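Local coordinates for glycoside Hydrolase Family 43_12 (Metagenome, PDB 7JVH), which probably hydrolyses glycosidic bonds in plant cell-wall polysaccharides, as a family 43 (subfamily 12) glycoside hydrolase from a gut metagenome, at residues L298-E309 and Y315-K327. Numbering follows the deposited sequence.
Sequences LADWAGHADLVE and YYGVFLGIRPNSK
Gly303 and Leu320 trade two backbone hydrogen bonds near the middle of an antiparallel hairpin, and the straighter of them runs from Leu320 N to Gly303 O at 2.9 Å (172°). Asp300 with Ile322, Asp306 with Val318 and Val308 with Tyr316 are paired in the same way. Between Asp300 and Gly303, and again between Gly303 and Asp306, the register slips by one residue; at these two beta bulges Trp301 and His304 take up positive phi angles. The dense part lies here. Small Ala302 and Ala305 let Phe319 settle close, Ala302 CB lying 3.8 Å from Phe319 CE2 and Ala305 CB 3.9 Å from Phe319 CB. With CG between backbone N and carbonyl carbon (chi1 57°), the Phe319 ring is carried toward Ala302, and its side chain also packs on Leu339 of strand 335-342. Leu320 sets its CD2 methyl 3.7 Å from His304 CB, while buried Asp306 spends its carboxylate on Tyr244 OH and Ile66 N. Opposite Leu307, Gly317 brings no side chain of its own, and the leucine CD2 approaches Gly317 CA to 4.0 Å. Toward one end, branched Ile322 has its CD1 methyl modelled over a face of the Trp301 indole, too close for the spacing to be trusted; Asp261 holds the indole NE1. A looser, more solvent-exposed end is made by Glu309 and the partly exposed Tyr315: Glu309 CB covers one face of the phenol ring, 3.6 Å from its centroid, with carboxylate and ring turned 51° apart. The two strands are the first two of a four-stranded antiparallel sheet, consistent with one blade of the five-bladed beta-propeller of family 43.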
loop_
_atom_site.group_PDB
_atom_site.type_symbol
_atom_site.label_atom_id
_atom_site.label_comp_id
_atom_site.label_asym_id
_atom_site.label_seq_id
_atom_site.Cartn_x
_atom_site.Cartn_y
_atom_site.Cartn_z
ATOM N N LEU A 298 -17.055 -4.807 10.307
ATOM C CA LEU A 298 -15.609 -4.985 10.475
ATOM C C LEU A 298 -14.748 -4.603 9.264
ATOM O O LEU A 298 -13.846 -3.774 9.378
ATOM C CB LEU A 298 -15.299 -6.448 10.843
ATOM C CG LEU A 298 -13.842 -6.858 11.146
ATOM C CD1 LEU A 298 -13.155 -7.493 9.942
ATOM C CD2 LEU A 298 -12.962 -5.784 11.793
ATOM N N ALA A 299 -15.030 -5.254 8.129
ATOM C CA ALA A 299 -14.263 -5.138 6.891
ATOM C C ALA A 299 -15.179 -4.925 5.693
ATOM O O ALA A 299 -16.323 -5.351 5.697
ATOM C CB ALA A 299 -13.396 -6.381 6.658
ATOM N N ASP A 300 -14.639 -4.288 4.651
ATOM C CA ASP A 300 -15.394 -3.879 3.472
ATOM C C ASP A 300 -14.493 -3.885 2.224
ATOM O O ASP A 300 -13.272 -4.111 2.316
ATOM C CB ASP A 300 -15.944 -2.457 3.697
ATOM C CG ASP A 300 -17.392 -2.325 3.358
ATOM O OD1 ASP A 300 -17.865 -3.136 2.533
ATOM O OD2 ASP A 300 -18.079 -1.455 3.923
ATOM N N TRP A 301 -15.103 -3.606 1.067
ATOM C CA TRP A 301 -14.419 -3.429 -0.222
ATOM C C TRP A 301 -13.531 -4.619 -0.595
ATOM O O TRP A 301 -12.420 -4.446 -1.075
ATOM C CB TRP A 301 -13.591 -2.133 -0.270
ATOM C CG TRP A 301 -14.330 -0.843 0.068
ATOM C CD1 TRP A 301 -15.631 -0.700 0.452
ATOM C CD2 TRP A 301 -13.770 0.478 0.079
ATOM N NE1 TRP A 301 -15.923 0.627 0.676
ATOM C CE2 TRP A 301 -14.796 1.369 0.456
ATOM C CE3 TRP A 301 -12.492 0.995 -0.197
ATOM C CZ2 TRP A 301 -14.583 2.748 0.600
ATOM C CZ3 TRP A 301 -12.279 2.364 -0.065
ATOM C CH2 TRP A 301 -13.318 3.226 0.331
ATOM N N ALA A 302 -14.040 -5.835 -0.382
ATOM C CA ALA A 302 -13.254 -7.041 -0.578
ATOM C C ALA A 302 -13.202 -7.445 -2.054
ATOM O O ALA A 302 -14.233 -7.695 -2.678
ATOM C CB ALA A 302 -13.805 -8.173 0.272
ATOM N N GLY A 303 -11.980 -7.514 -2.591
ATOM C CA GLY A 303 -11.723 -8.007 -3.922
ATOM C C GLY A 303 -10.257 -7.865 -4.291
ATOM O O GLY A 303 -9.402 -7.647 -3.419
ATOM N N HIS A 304 -9.983 -7.977 -5.598
ATOM C CA HIS A 304 -8.637 -7.924 -6.166
ATOM C C HIS A 304 -7.729 -8.978 -5.544
ATOM O O HIS A 304 -6.721 -8.673 -4.892
ATOM C CB HIS A 304 -7.991 -6.535 -6.050
ATOM C CG HIS A 304 -7.030 -6.251 -7.152
ATOM N ND1 HIS A 304 -7.286 -5.301 -8.118
ATOM C CD2 HIS A 304 -5.849 -6.820 -7.488
ATOM C CE1 HIS A 304 -6.292 -5.277 -8.989
ATOM N NE2 HIS A 304 -5.407 -6.191 -8.634
ATOM N N ALA A 305 -8.102 -10.242 -5.767
ATOM C CA ALA A 305 -7.442 -11.376 -5.152
ATOM C C ALA A 305 -6.400 -11.974 -6.065
ATOM O O ALA A 305 -6.343 -11.673 -7.262
ATOM C CB ALA A 305 -8.467 -12.424 -4.780
ATOM N N ASP A 306 -5.564 -12.834 -5.489
ATOM C CA ASP A 306 -4.631 -13.657 -6.235
ATOM C C ASP A 306 -4.419 -14.952 -5.446
ATOM O O ASP A 306 -4.318 -14.909 -4.206
ATOM C CB ASP A 306 -3.332 -12.886 -6.408
ATOM C CG ASP A 306 -2.350 -13.548 -7.357
ATOM O OD1 ASP A 306 -2.707 -14.473 -8.127
ATOM O OD2 ASP A 306 -1.179 -13.131 -7.340
ATOM N N LEU A 307 -4.379 -16.088 -6.156
ATOM C CA LEU A 307 -4.263 -17.411 -5.542
ATOM C C LEU A 307 -2.840 -17.960 -5.587
ATOM O O LEU A 307 -2.079 -17.663 -6.506
ATOM C CB LEU A 307 -5.182 -18.408 -6.250
ATOM C CG LEU A 307 -6.650 -18.040 -6.419
ATOM C CD1 LEU A 307 -7.377 -19.236 -7.013
ATOM C CD2 LEU A 307 -7.289 -17.595 -5.105
ATOM N N VAL A 308 -2.506 -18.789 -4.596
ATOM C CA VAL A 308 -1.260 -19.542 -4.577
ATOM C C VAL A 308 -1.480 -20.916 -3.933
ATOM O O VAL A 308 -2.222 -21.040 -2.965
ATOM C CB VAL A 308 -0.148 -18.761 -3.851
ATOM C CG1 VAL A 308 -0.415 -18.698 -2.348
ATOM C CG2 VAL A 308 1.206 -19.372 -4.148
ATOM N N GLU A 309 -0.854 -21.942 -4.516
ATOM C CA GLU A 309 -0.760 -23.277 -3.922
ATOM C C GLU A 309 0.603 -23.426 -3.307
ATOM O O GLU A 309 0.843 -22.932 -2.219
ATOM C CB GLU A 309 -0.992 -24.378 -4.959
ATOM C CG GLU A 309 0.175 -25.321 -5.285
ATOM C CD GLU A 309 -0.115 -26.141 -6.522
ATOM O OE1 GLU A 309 -1.252 -26.661 -6.664
ATOM O OE2 GLU A 309 0.791 -26.281 -7.374
ATOM N N TYR A 315 -4.748 -24.433 -1.198
ATOM C CA TYR A 315 -4.670 -23.091 -1.777
ATOM C C TYR A 315 -5.057 -21.968 -0.800
ATOM O O TYR A 315 -5.948 -22.138 0.037
ATOM C CB TYR A 315 -5.563 -22.981 -3.029
ATOM C CG TYR A 315 -5.059 -23.752 -4.217
ATOM C CD1 TYR A 315 -5.259 -25.124 -4.312
ATOM C CD2 TYR A 315 -4.376 -23.114 -5.249
ATOM C CE1 TYR A 315 -4.799 -25.842 -5.392
ATOM C CE2 TYR A 315 -3.911 -23.824 -6.351
ATOM C CZ TYR A 315 -4.131 -25.194 -6.408
ATOM O OH TYR A 315 -3.679 -25.929 -7.470
ATOM N N TYR A 316 -4.431 -20.809 -0.977
ATOM C CA TYR A 316 -4.698 -19.607 -0.151
ATOM C C TYR A 316 -4.874 -18.384 -1.052
ATOM O O TYR A 316 -4.118 -18.226 -1.989
ATOM C CB TYR A 316 -3.563 -19.425 0.854
ATOM C CG TYR A 316 -3.615 -20.461 1.936
ATOM C CD1 TYR A 316 -2.779 -21.558 1.923
ATOM C CD2 TYR A 316 -4.561 -20.374 2.931
ATOM C CE1 TYR A 316 -2.854 -22.526 2.905
ATOM C CE2 TYR A 316 -4.653 -21.332 3.917
ATOM C CZ TYR A 316 -3.792 -22.404 3.905
ATOM O OH TYR A 316 -3.894 -23.337 4.886
ATOM N N GLY A 317 -5.846 -17.535 -0.741
ATOM C CA GLY A 317 -6.091 -16.333 -1.553
ATOM C C GLY A 317 -5.888 -15.037 -0.792
ATOM O O GLY A 317 -6.549 -14.834 0.209
ATOM N N VAL A 318 -5.013 -14.168 -1.286
ATOM C CA VAL A 318 -4.789 -12.857 -0.626
ATOM C C VAL A 318 -5.632 -11.827 -1.367
ATOM O O VAL A 318 -5.758 -11.961 -2.557
ATOM C CB VAL A 318 -3.306 -12.463 -0.638
ATOM C CG1 VAL A 318 -2.457 -13.398 0.195
ATOM C CG2 VAL A 318 -2.771 -12.346 -2.046
ATOM N N PHE A 319 -6.208 -10.860 -0.664
ATOM C CA PHE A 319 -7.025 -9.825 -1.338
ATOM C C PHE A 319 -6.951 -8.503 -0.573
ATOM O O PHE A 319 -6.241 -8.428 0.406
ATOM C CB PHE A 319 -8.473 -10.280 -1.489
ATOM C CG PHE A 319 -9.181 -10.652 -0.216
ATOM C CD1 PHE A 319 -8.845 -11.795 0.477
ATOM C CD2 PHE A 319 -10.211 -9.880 0.272
ATOM C CE1 PHE A 319 -9.519 -12.148 1.630
ATOM C CE2 PHE A 319 -10.881 -10.235 1.426
ATOM C CZ PHE A 319 -10.534 -11.367 2.104
ATOM N N LEU A 320 -7.677 -7.496 -1.050
ATOM C CA LEU A 320 -7.663 -6.212 -0.398
ATOM C C LEU A 320 -8.998 -5.949 0.234
ATOM O O LEU A 320 -10.012 -6.481 -0.225
ATOM C CB LEU A 320 -7.264 -5.089 -1.370
ATOM C CG LEU A 320 -8.261 -4.595 -2.413
ATOM C CD1 LEU A 320 -9.324 -3.692 -1.802
ATOM C CD2 LEU A 320 -7.529 -3.868 -3.537
ATOM N N GLY A 321 -8.973 -5.139 1.304
ATOM C CA GLY A 321 -10.162 -4.711 1.998
ATOM C C GLY A 321 -9.805 -3.498 2.818
ATOM O O GLY A 321 -8.634 -3.144 2.936
ATOM N N ILE A 322 -10.837 -2.845 3.358
ATOM C CA ILE A 322 -10.712 -1.773 4.310
ATOM C C ILE A 322 -11.385 -2.139 5.645
ATOM O O ILE A 322 -12.395 -2.842 5.675
ATOM C CB ILE A 322 -11.364 -0.490 3.774
ATOM C CG1 ILE A 322 -12.877 -0.639 3.604
ATOM C CG2 ILE A 322 -10.747 -0.107 2.453
ATOM C CD1 ILE A 322 -13.561 0.699 3.325
ATOM N N ARG A 323 -10.815 -1.665 6.761
ATOM C CA ARG A 323 -11.491 -1.714 8.053
ATOM C C ARG A 323 -11.925 -0.290 8.381
ATOM O O ARG A 323 -11.150 0.450 8.976
ATOM C CB ARG A 323 -10.575 -2.305 9.137
ATOM C CG ARG A 323 -10.016 -3.679 8.875
ATOM C CD ARG A 323 -9.052 -4.145 9.958
ATOM N NE ARG A 323 -7.703 -3.611 9.833
ATOM C CZ ARG A 323 -7.083 -2.834 10.737
ATOM N NH1 ARG A 323 -7.663 -2.483 11.885
ATOM N NH2 ARG A 323 -5.848 -2.377 10.486
ATOM N N PRO A 324 -13.176 0.123 8.074
ATOM C CA PRO A 324 -13.617 1.499 8.358
ATOM C C PRO A 324 -13.867 1.775 9.843
ATOM O O PRO A 324 -14.043 0.833 10.624
ATOM C CB PRO A 324 -14.952 1.612 7.599
ATOM C CG PRO A 324 -15.441 0.162 7.572
ATOM C CD PRO A 324 -14.218 -0.710 7.463
ATOM N N ASN A 325 -13.889 3.062 10.219
ATOM C CA ASN A 325 -14.180 3.491 11.586
ATOM C C ASN A 325 -15.690 3.585 11.766
ATOM O O ASN A 325 -16.440 3.233 10.866
ATOM C CB ASN A 325 -13.464 4.810 11.940
ATOM C CG ASN A 325 -14.120 6.029 11.327
ATOM O OD1 ASN A 325 -14.925 5.920 10.413
ATOM N ND2 ASN A 325 -13.772 7.212 11.847
ATOM N N SER A 326 -16.131 4.047 12.938
ATOM C CA SER A 326 -17.560 4.115 13.282
ATOM C C SER A 326 -18.403 4.991 12.341
ATOM O O SER A 326 -19.613 4.822 12.276
ATOM C CB SER A 326 -17.739 4.594 14.730
ATOM O OG SER A 326 -17.191 5.881 14.926
ATOM N N LYS A 327 -17.750 5.941 11.649
ATOM C CA LYS A 327 -18.399 6.837 10.688
ATOM C C LYS A 327 -18.234 6.395 9.219
ATOM O O LYS A 327 -18.627 7.116 8.308
ATOM C CB LYS A 327 -17.884 8.263 10.865
ATOM C CG LYS A 327 -18.327 8.912 12.177
ATOM C CD LYS A 327 -17.596 10.198 12.453
ATOM C CE LYS A 327 -18.005 11.314 11.473
ATOM N NZ LYS A 327 -19.468 11.638 11.552
HETATM O O HOH W 1 -13.064 -1.294 11.302
#